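Local coordinates for putative methyltransferase from antibiotic biosynthesis pathway (PDB 3EGE), which probably acts as an S-adenosylmethionine-dependent methyltransferase and may belong to an antibiotic biosynthesis pathway, at residues L110-Q115 with L164-N168. Numbering follows the deposited sequence.
Sequences LEKSFQ and LLQEN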
loop_
_atom_site.group_PDB
_atom_site.type_symbol
_atom_site.label_atom_id
_atom_site.label_comp_id
_atom_site.label_asym_id
_atom_site.label_seq_id
_atom_site.Cartn_x
_atom_site.Cartn_y
_atom_site.Cartn_z
ATOM N N LEU A 110 -11.810 2.593 -11.217
ATOM C CA LEU A 110 -11.556 1.385 -10.410
ATOM C C LEU A 110 -12.236 0.119 -10.932
ATOM O O LEU A 110 -11.630 -0.946 -10.911
ATOM C CB LEU A 110 -11.930 1.611 -8.932
ATOM C CG LEU A 110 -11.491 0.585 -7.869
ATOM C CD1 LEU A 110 -9.976 0.360 -7.883
ATOM C CD2 LEU A 110 -11.960 1.028 -6.480
ATOM N N GLU A 111 -13.466 0.263 -11.423
ATOM C CA GLU A 111 -14.240 -0.852 -11.953
ATOM C C GLU A 111 -13.577 -1.461 -13.187
ATOM O O GLU A 111 -13.314 -2.657 -13.222
ATOM C CB GLU A 111 -15.680 -0.405 -12.212
ATOM C CG GLU A 111 -16.608 -1.532 -12.691
ATOM C CD GLU A 111 -18.001 -1.522 -12.050
ATOM O OE1 GLU A 111 -18.436 -0.467 -11.536
ATOM O OE2 GLU A 111 -18.656 -2.599 -12.048
ATOM N N LYS A 112 -13.265 -0.621 -14.164
ATOM C CA LYS A 112 -12.556 -1.052 -15.374
ATOM C C LYS A 112 -11.165 -1.663 -15.035
ATOM O O LYS A 112 -10.753 -2.634 -15.681
ATOM C CB LYS A 112 -12.434 0.126 -16.368
ATOM C CG LYS A 112 -11.739 -0.191 -17.706
ATOM C CD LYS A 112 -12.554 -1.124 -18.614
ATOM C CE LYS A 112 -11.685 -1.739 -19.709
ATOM N NZ LYS A 112 -10.875 -0.713 -20.447
ATOM N N SER A 113 -10.459 -1.102 -14.045
ATOM C CA SER A 113 -9.173 -1.661 -13.574
ATOM C C SER A 113 -9.345 -3.083 -13.017
ATOM O O SER A 113 -8.526 -3.983 -13.288
ATOM C CB SER A 113 -8.501 -0.763 -12.539
ATOM O OG SER A 113 -8.248 0.512 -13.106
ATOM N N PHE A 114 -10.437 -3.289 -12.282
ATOM C CA PHE A 114 -10.789 -4.614 -11.778
ATOM C C PHE A 114 -11.099 -5.592 -12.910
ATOM O O PHE A 114 -10.568 -6.703 -12.911
ATOM C CB PHE A 114 -11.927 -4.552 -10.767
ATOM C CG PHE A 114 -11.554 -3.983 -9.423
ATOM C CD1 PHE A 114 -10.218 -3.867 -8.961
ATOM C CD2 PHE A 114 -12.577 -3.705 -8.527
ATOM C CE1 PHE A 114 -9.942 -3.406 -7.679
ATOM C CE2 PHE A 114 -12.309 -3.258 -7.243
ATOM C CZ PHE A 114 -11.000 -3.114 -6.811
ATOM N N GLN A 115 -11.917 -5.148 -13.873
ATOM C CA GLN A 115 -12.244 -5.918 -15.092
ATOM C C GLN A 115 -10.988 -6.317 -15.855
ATOM O O GLN A 115 -10.896 -7.455 -16.333
ATOM C CB GLN A 115 -13.163 -5.118 -16.018
ATOM C CG GLN A 115 -14.540 -4.867 -15.445
ATOM C CD GLN A 115 -15.325 -3.801 -16.168
ATOM O OE1 GLN A 115 -14.993 -3.405 -17.287
ATOM N NE2 GLN A 115 -16.389 -3.336 -15.533
ATOM N N LEU A 164 -17.218 -4.089 -5.668
ATOM C CA LEU A 164 -16.780 -3.770 -7.043
ATOM C C LEU A 164 -15.879 -4.858 -7.612
ATOM O O LEU A 164 -15.971 -5.185 -8.791
ATOM C CB LEU A 164 -16.072 -2.407 -7.147
ATOM C CG LEU A 164 -16.877 -1.107 -7.007
ATOM C CD1 LEU A 164 -15.923 0.068 -7.108
ATOM C CD2 LEU A 164 -17.969 -0.966 -8.055
ATOM N N LEU A 165 -15.020 -5.419 -6.766
ATOM C CA LEU A 165 -14.131 -6.489 -7.174
ATOM C C LEU A 165 -14.956 -7.728 -7.465
ATOM O O LEU A 165 -14.851 -8.305 -8.550
ATOM C CB LEU A 165 -13.075 -6.778 -6.088
ATOM C CG LEU A 165 -11.931 -7.754 -6.456
ATOM C CD1 LEU A 165 -11.198 -7.295 -7.718
ATOM C CD2 LEU A 165 -10.952 -7.914 -5.261
ATOM N N GLN A 166 -15.804 -8.085 -6.505
ATOM C CA GLN A 166 -16.663 -9.261 -6.580
ATOM C C GLN A 166 -17.592 -9.253 -7.809
ATOM O O GLN A 166 -17.699 -10.264 -8.476
ATOM C CB GLN A 166 -17.422 -9.435 -5.261
ATOM C CG GLN A 166 -18.013 -10.796 -5.049
ATOM C CD GLN A 166 -18.226 -11.078 -3.557
ATOM O OE1 GLN A 166 -17.898 -12.178 -3.089
ATOM N NE2 GLN A 166 -18.755 -10.075 -2.791
ATOM N N GLU A 167 -18.193 -8.103 -8.114
ATOM C CA GLU A 167 -19.023 -7.915 -9.320
ATOM C C GLU A 167 -18.283 -8.106 -10.652
ATOM O O GLU A 167 -18.880 -8.568 -11.613
ATOM C CB GLU A 167 -19.619 -6.502 -9.362
ATOM C CG GLU A 167 -20.786 -6.274 -8.452
ATOM C CD GLU A 167 -21.179 -4.799 -8.329
ATOM O OE1 GLU A 167 -20.394 -3.893 -8.717
ATOM O OE2 GLU A 167 -22.288 -4.546 -7.808
ATOM N N ASN A 168 -17.013 -7.695 -10.709
ATOM C CA ASN A 168 -16.184 -7.759 -11.938
ATOM C C ASN A 168 -15.209 -8.945 -12.027
ATOM O O ASN A 168 -14.420 -9.023 -12.962
ATOM C CB ASN A 168 -15.485 -6.419 -12.108
ATOM C CG ASN A 168 -16.474 -5.289 -12.335
ATOM O OD1 ASN A 168 -16.939 -5.091 -13.452
ATOM N ND2 ASN A 168 -16.806 -4.550 -11.283
#
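N168 reaches across to E111 and Q115 where two helices, 110-120 and 158-169, lie on the sheet of a Rossmann-like methyltransferase fold. Its ND2 donates to OE2 of E111 over 2.8 Å, from above the carboxylate plane, the amide and carboxylate standing almost perpendicular (88°). OD1 of the same amide accepts from Q115 NE2, also at 2.8 Å, with the donor above the carbonyl plane. E167 brings its own carboxylate within 4.0 Å of E111, OE1 to OE2, a proximity that the N168 donor to E111 would probably ease.

Beneath this polar edge the contact turns apolar. The F114 ring is sandwiched: L165, its CG anti to the backbone N (chi1 -172°), sets CD1 over the centre of one face, 3.8 Å from the centroid, in a CH-pi contact, while L110 CG lies against the opposite face toward the rim. F114 and L165 both rest on L128 of strand 126-131, while V173 of strand 172-181 also touches L165. Together with the two bonds across the contact, one back into its own helix holds the rotation of the N168 amide: ND2 donates to L164 O at 2.7 Å, nearly straight (170°) and in the carbonyl plane.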